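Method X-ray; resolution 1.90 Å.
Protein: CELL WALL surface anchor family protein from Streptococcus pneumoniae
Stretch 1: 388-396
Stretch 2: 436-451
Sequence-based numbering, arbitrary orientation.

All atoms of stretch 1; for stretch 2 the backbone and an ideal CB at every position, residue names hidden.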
# COMPACT_ATOMS: atom_id res chain seq x y z
N GLY A 388 37.30 -6.39 23.80
CA GLY A 388 38.44 -6.56 24.72
C GLY A 388 39.16 -7.89 24.68
O GLY A 388 38.62 -8.92 24.27
N VAL A 389 40.42 -7.83 25.06
CA VAL A 389 41.25 -9.01 25.22
C VAL A 389 40.78 -9.88 26.38
O VAL A 389 40.13 -9.36 27.29
CB VAL A 389 42.73 -8.60 25.34
CG1 VAL A 389 43.20 -7.76 24.10
CG2 VAL A 389 43.01 -7.83 26.63
N PRO A 390 41.13 -11.17 26.35
CA PRO A 390 40.62 -12.08 27.38
C PRO A 390 41.18 -11.74 28.77
O PRO A 390 42.32 -11.31 28.91
CB PRO A 390 41.11 -13.49 26.94
CG PRO A 390 42.27 -13.26 25.94
CD PRO A 390 41.94 -11.87 25.31
N THR A 391 40.39 -11.99 29.81
CA THR A 391 40.79 -11.72 31.16
C THR A 391 40.41 -12.95 32.01
O THR A 391 40.51 -12.88 33.25
CB THR A 391 40.13 -10.44 31.73
OG1 THR A 391 38.71 -10.53 31.60
CG2 THR A 391 40.63 -9.11 31.06
N MET A 392 40.03 -14.04 31.35
CA MET A 392 39.80 -15.34 31.91
C MET A 392 40.22 -16.41 30.89
O MET A 392 40.15 -16.17 29.68
CB MET A 392 38.28 -15.50 32.15
CG MET A 392 37.89 -14.57 33.30
SD MET A 392 36.10 -14.64 33.71
CE MET A 392 35.98 -16.21 34.56
N SER A 393 40.57 -17.60 31.36
CA SER A 393 40.91 -18.68 30.41
C SER A 393 40.78 -19.99 31.20
O SER A 393 40.77 -19.96 32.45
CB SER A 393 42.36 -18.48 29.89
OG SER A 393 43.27 -18.35 30.98
N TYR A 394 40.70 -21.13 30.52
CA TYR A 394 40.79 -22.44 31.19
C TYR A 394 42.25 -22.81 31.40
O TYR A 394 43.08 -22.47 30.58
CB TYR A 394 40.10 -23.54 30.40
CG TYR A 394 38.58 -23.45 30.43
CD1 TYR A 394 37.86 -23.71 31.59
CD2 TYR A 394 37.87 -23.24 29.27
CE1 TYR A 394 36.46 -23.68 31.61
CE2 TYR A 394 36.49 -23.25 29.24
CZ TYR A 394 35.80 -23.46 30.41
OH TYR A 394 34.43 -23.37 30.34
N PRO A 395 42.58 -23.47 32.52
CA PRO A 395 43.96 -23.84 32.83
C PRO A 395 44.41 -25.01 31.92
O PRO A 395 43.63 -25.92 31.62
CB PRO A 395 43.90 -24.29 34.32
CG PRO A 395 42.50 -24.83 34.49
CD PRO A 395 41.64 -23.91 33.57
N ILE A 396 45.67 -24.95 31.49
CA ILE A 396 46.34 -26.06 30.88
C ILE A 396 46.57 -27.07 32.02
O ILE A 396 46.91 -26.68 33.17
CB ILE A 396 47.63 -25.54 30.32
CG1 ILE A 396 47.27 -24.48 29.26
CG2 ILE A 396 48.58 -26.69 29.81
CD1 ILE A 396 48.48 -23.72 28.71
N UNK A 436 32.53 -27.17 40.22
CA UNK A 436 32.03 -26.04 39.46
C UNK A 436 33.17 -25.37 38.74
O UNK A 436 34.34 -25.44 39.17
CB UNK A 436 31.30 -25.04 40.37
N UNK A 437 32.81 -24.69 37.65
CA UNK A 437 33.78 -23.99 36.83
C UNK A 437 34.60 -22.93 37.58
O UNK A 437 35.80 -22.77 37.31
CB UNK A 437 33.05 -23.33 35.66
N UNK A 438 33.94 -22.19 38.47
CA UNK A 438 34.58 -21.13 39.23
C UNK A 438 35.74 -21.70 40.03
O UNK A 438 36.61 -20.95 40.40
CB UNK A 438 33.57 -20.44 40.15
N UNK A 439 35.76 -23.01 40.31
CA UNK A 439 36.89 -23.55 41.08
C UNK A 439 38.16 -23.89 40.28
O UNK A 439 39.25 -24.19 40.85
CB UNK A 439 36.42 -24.82 41.80
N UNK A 440 38.03 -23.92 38.96
CA UNK A 440 39.20 -24.18 38.12
C UNK A 440 39.57 -23.09 37.15
O UNK A 440 40.73 -23.00 36.75
CB UNK A 440 38.97 -25.47 37.32
N UNK A 441 38.62 -22.25 36.78
CA UNK A 441 38.90 -21.18 35.81
C UNK A 441 40.01 -20.24 36.29
O UNK A 441 40.15 -19.93 37.50
CB UNK A 441 37.63 -20.37 35.54
N UNK A 442 40.76 -19.72 35.30
CA UNK A 442 41.84 -18.75 35.59
C UNK A 442 41.28 -17.37 35.38
O UNK A 442 40.52 -17.16 34.43
CB UNK A 442 43.07 -18.98 34.71
N UNK A 443 41.70 -16.42 36.23
CA UNK A 443 41.28 -15.02 36.05
C UNK A 443 39.86 -14.73 36.50
O UNK A 443 39.10 -15.64 36.82
CB UNK A 443 41.42 -14.63 34.58
N UNK A 444 39.51 -13.45 36.56
CA UNK A 444 38.17 -13.04 37.00
C UNK A 444 37.78 -11.71 36.36
O UNK A 444 36.86 -11.05 36.87
CB UNK A 444 38.11 -12.93 38.52
N UNK A 445 38.46 -11.29 35.27
CA UNK A 445 38.25 -9.91 34.75
C UNK A 445 39.28 -8.90 35.18
O UNK A 445 39.27 -7.82 34.63
CB UNK A 445 36.88 -9.40 35.19
N UNK A 446 40.18 -9.22 36.11
CA UNK A 446 41.18 -8.28 36.63
C UNK A 446 42.19 -7.82 35.57
O UNK A 446 42.50 -6.63 35.48
CB UNK A 446 41.93 -8.93 37.80
N UNK A 447 42.73 -8.74 34.79
CA UNK A 447 43.77 -8.34 33.84
C UNK A 447 43.91 -9.45 32.77
O UNK A 447 43.61 -10.60 33.02
CB UNK A 447 45.10 -8.09 34.56
N UNK A 448 44.42 -9.08 31.62
CA UNK A 448 44.99 -9.95 30.64
C UNK A 448 46.20 -10.70 31.23
O UNK A 448 46.48 -11.82 30.82
CB UNK A 448 45.39 -9.15 29.40
N UNK A 449 46.93 -10.05 32.14
CA UNK A 449 48.06 -10.69 32.80
C UNK A 449 47.60 -11.68 33.86
O UNK A 449 46.54 -11.57 34.48
CB UNK A 449 48.97 -9.64 33.43
N UNK A 450 48.44 -12.68 34.06
CA UNK A 450 48.38 -13.52 35.23
C UNK A 450 49.63 -13.11 36.05
O UNK A 450 50.74 -13.30 35.60
CB UNK A 450 48.35 -15.01 34.88
N UNK A 451 49.44 -12.53 37.22
CA UNK A 451 50.54 -11.81 37.89
C UNK A 451 51.58 -12.80 38.37
O UNK A 451 51.22 -13.89 38.84
CB UNK A 451 50.02 -10.98 39.06

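Position 436 lies beyond the reach of stretch 1, so only its backbone speaks: phi is 113°, a value that favours glycine. It is Gly436, and its O accepts a bond from the backbone N of the residue at 439.

At 437 the CA-to-CB bond points toward stretch 1, and the ideal CB lies 5.3 Å from Tyr394 CE1. The tyrosine hydroxyl lies further out, so a long side chain ending in an acceptor would suit: glutamate or glutamine. The residue is Glu437, and Tyr394 OH donates to its OE1 at 2.7 Å, with the carboxylate oxygen near the ring plane at the edge.

Positions 438 and 439 find nothing of stretch 1 near their CB atoms, and many residues would serve. They are His438, pointing away, and Thr439, whose OG1 donates to Gly436 O at 2.7 Å.

At 440 the CB points sideways, 4.6 Å from Pro395 CG, which invites an apolar side chain of moderate size. Ile440 makes a loose contact: its CB is 4.5 Å from Pro395 CG.

Position 441 has its CB 4.6 Å from Met392 CE and 4.4 Å from Ser393 O. Valine, isoleucine or leucine would all be reasonable against the methionine methyl. Val441 places CG2 3.8 Å from Met392 CE.

At 442 the backbone does the pairing: N donates to Ser393 O at 2.9 Å, and Ser393 N donates to the O of 442 at 3.1 Å. The CB lies on the same face of the sheet as the Ser393 side chain, so the residue may be polar or long with an aliphatic stem. Arg442 CD lies 3.8 Å from Pro395 CB, and the guanidinium bonds elsewhere in the structure.

Position 443 leaves little choice. A CB would sit 2.4 Å from Thr391 O, a clash, and 3.2 Å from Met392 CA; phi is also positive, at 77°. Gly443 meets both demands.

At 444 the CB points away, leaving the choice wide. Asp444 accepts a weak bond from the N of 446 at its OD1, while its own N donates to water 1, which in turn donates to Thr391 O.

Position 445 requires glycine by its backbone, since a CB would jam against the preceding carbonyl. Gly445 N donates to Thr391 O at 3.3 Å, and its CA packs 3.2 Å from Thr391 OG1.

Positions 446 and 447 point away and ask little of stretch 1. They are Gln446 and Ser447; Ser447 OG accepts from the N of 449.

At 448 the CB is 3.9 Å from Val389 CG2 and 3.8 Å from Pro390 O, favouring a broad apolar or aromatic group. Tyr448 brings CD1 to 3.5 Å from Val389 CG2 and CE1 to 4.1 Å from Pro390 CD.

Positions 449 and 451 have nothing of stretch 1 near their CB atoms and would take most side chains; they are Gln449 and Phe451. At 450 a long, flexible side chain could reach back, and Met450 CE comes 3.4 Å from Ser393 OG.

Stretch 2 436-451: GEHTIVRGDGQSYQMF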
# COMPACT_ATOMS: atom_id res chain seq x y z
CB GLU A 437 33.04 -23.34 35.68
CG GLU A 437 33.99 -22.48 34.82
CD GLU A 437 33.46 -22.33 33.39
OE1 GLU A 437 33.15 -23.34 32.68
OE2 GLU A 437 33.28 -21.15 33.07
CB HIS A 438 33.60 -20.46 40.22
CG HIS A 438 32.89 -21.40 41.14
ND1 HIS A 438 33.21 -21.51 42.49
CD2 HIS A 438 31.88 -22.27 40.92
CE1 HIS A 438 32.40 -22.38 43.06
NE2 HIS A 438 31.57 -22.85 42.13
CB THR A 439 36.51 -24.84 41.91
OG1 THR A 439 36.28 -25.91 40.99
CG2 THR A 439 35.33 -24.64 42.87
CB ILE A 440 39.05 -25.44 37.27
CG1 ILE A 440 37.75 -25.32 36.47
CG2 ILE A 440 39.20 -26.71 38.22
CD1 ILE A 440 37.34 -26.47 35.59
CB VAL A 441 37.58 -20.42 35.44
CG1 VAL A 441 37.10 -19.41 36.60
CG2 VAL A 441 37.69 -19.63 34.17
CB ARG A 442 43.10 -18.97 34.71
CG ARG A 442 43.67 -20.40 34.68
CD ARG A 442 43.96 -20.92 36.09
NE ARG A 442 44.96 -20.13 36.76
CZ ARG A 442 45.47 -20.42 37.96
NH1 ARG A 442 45.02 -21.49 38.61
NH2 ARG A 442 46.37 -19.61 38.50
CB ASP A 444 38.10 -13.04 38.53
CG ASP A 444 38.88 -11.87 39.17
OD1 ASP A 444 39.56 -11.06 38.46
OD2 ASP A 444 38.78 -11.75 40.42
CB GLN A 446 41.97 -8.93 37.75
CG GLN A 446 42.84 -7.98 38.60
CD GLN A 446 41.97 -7.02 39.37
OE1 GLN A 446 41.07 -7.42 40.10
NE2 GLN A 446 42.19 -5.75 39.13
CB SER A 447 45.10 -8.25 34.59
OG SER A 447 46.11 -7.72 33.79
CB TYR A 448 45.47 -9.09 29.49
CG TYR A 448 46.08 -9.82 28.32
CD1 TYR A 448 45.25 -10.43 27.36
CD2 TYR A 448 47.47 -9.84 28.15
CE1 TYR A 448 45.81 -11.12 26.25
CE2 TYR A 448 48.05 -10.52 27.05
CZ TYR A 448 47.20 -11.13 26.11
OH TYR A 448 47.71 -11.78 25.01
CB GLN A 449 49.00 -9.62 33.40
CG GLN A 449 49.56 -8.59 32.38
CD GLN A 449 50.48 -9.23 31.32
OE1 GLN A 449 51.19 -10.22 31.59
NE2 GLN A 449 50.51 -8.63 30.13
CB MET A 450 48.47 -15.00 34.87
CG MET A 450 47.36 -15.46 33.93
SD MET A 450 47.74 -17.13 33.38
CE MET A 450 46.31 -17.57 32.34
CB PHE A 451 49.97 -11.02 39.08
CG PHE A 451 48.92 -10.03 38.67
CD1 PHE A 451 49.20 -9.06 37.72
CD2 PHE A 451 47.64 -10.09 39.20
CE1 PHE A 451 48.25 -8.17 37.28
CE2 PHE A 451 46.66 -9.18 38.80
CZ PHE A 451 46.95 -8.22 37.84
O HOH W 1 42.03 -11.72 35.49
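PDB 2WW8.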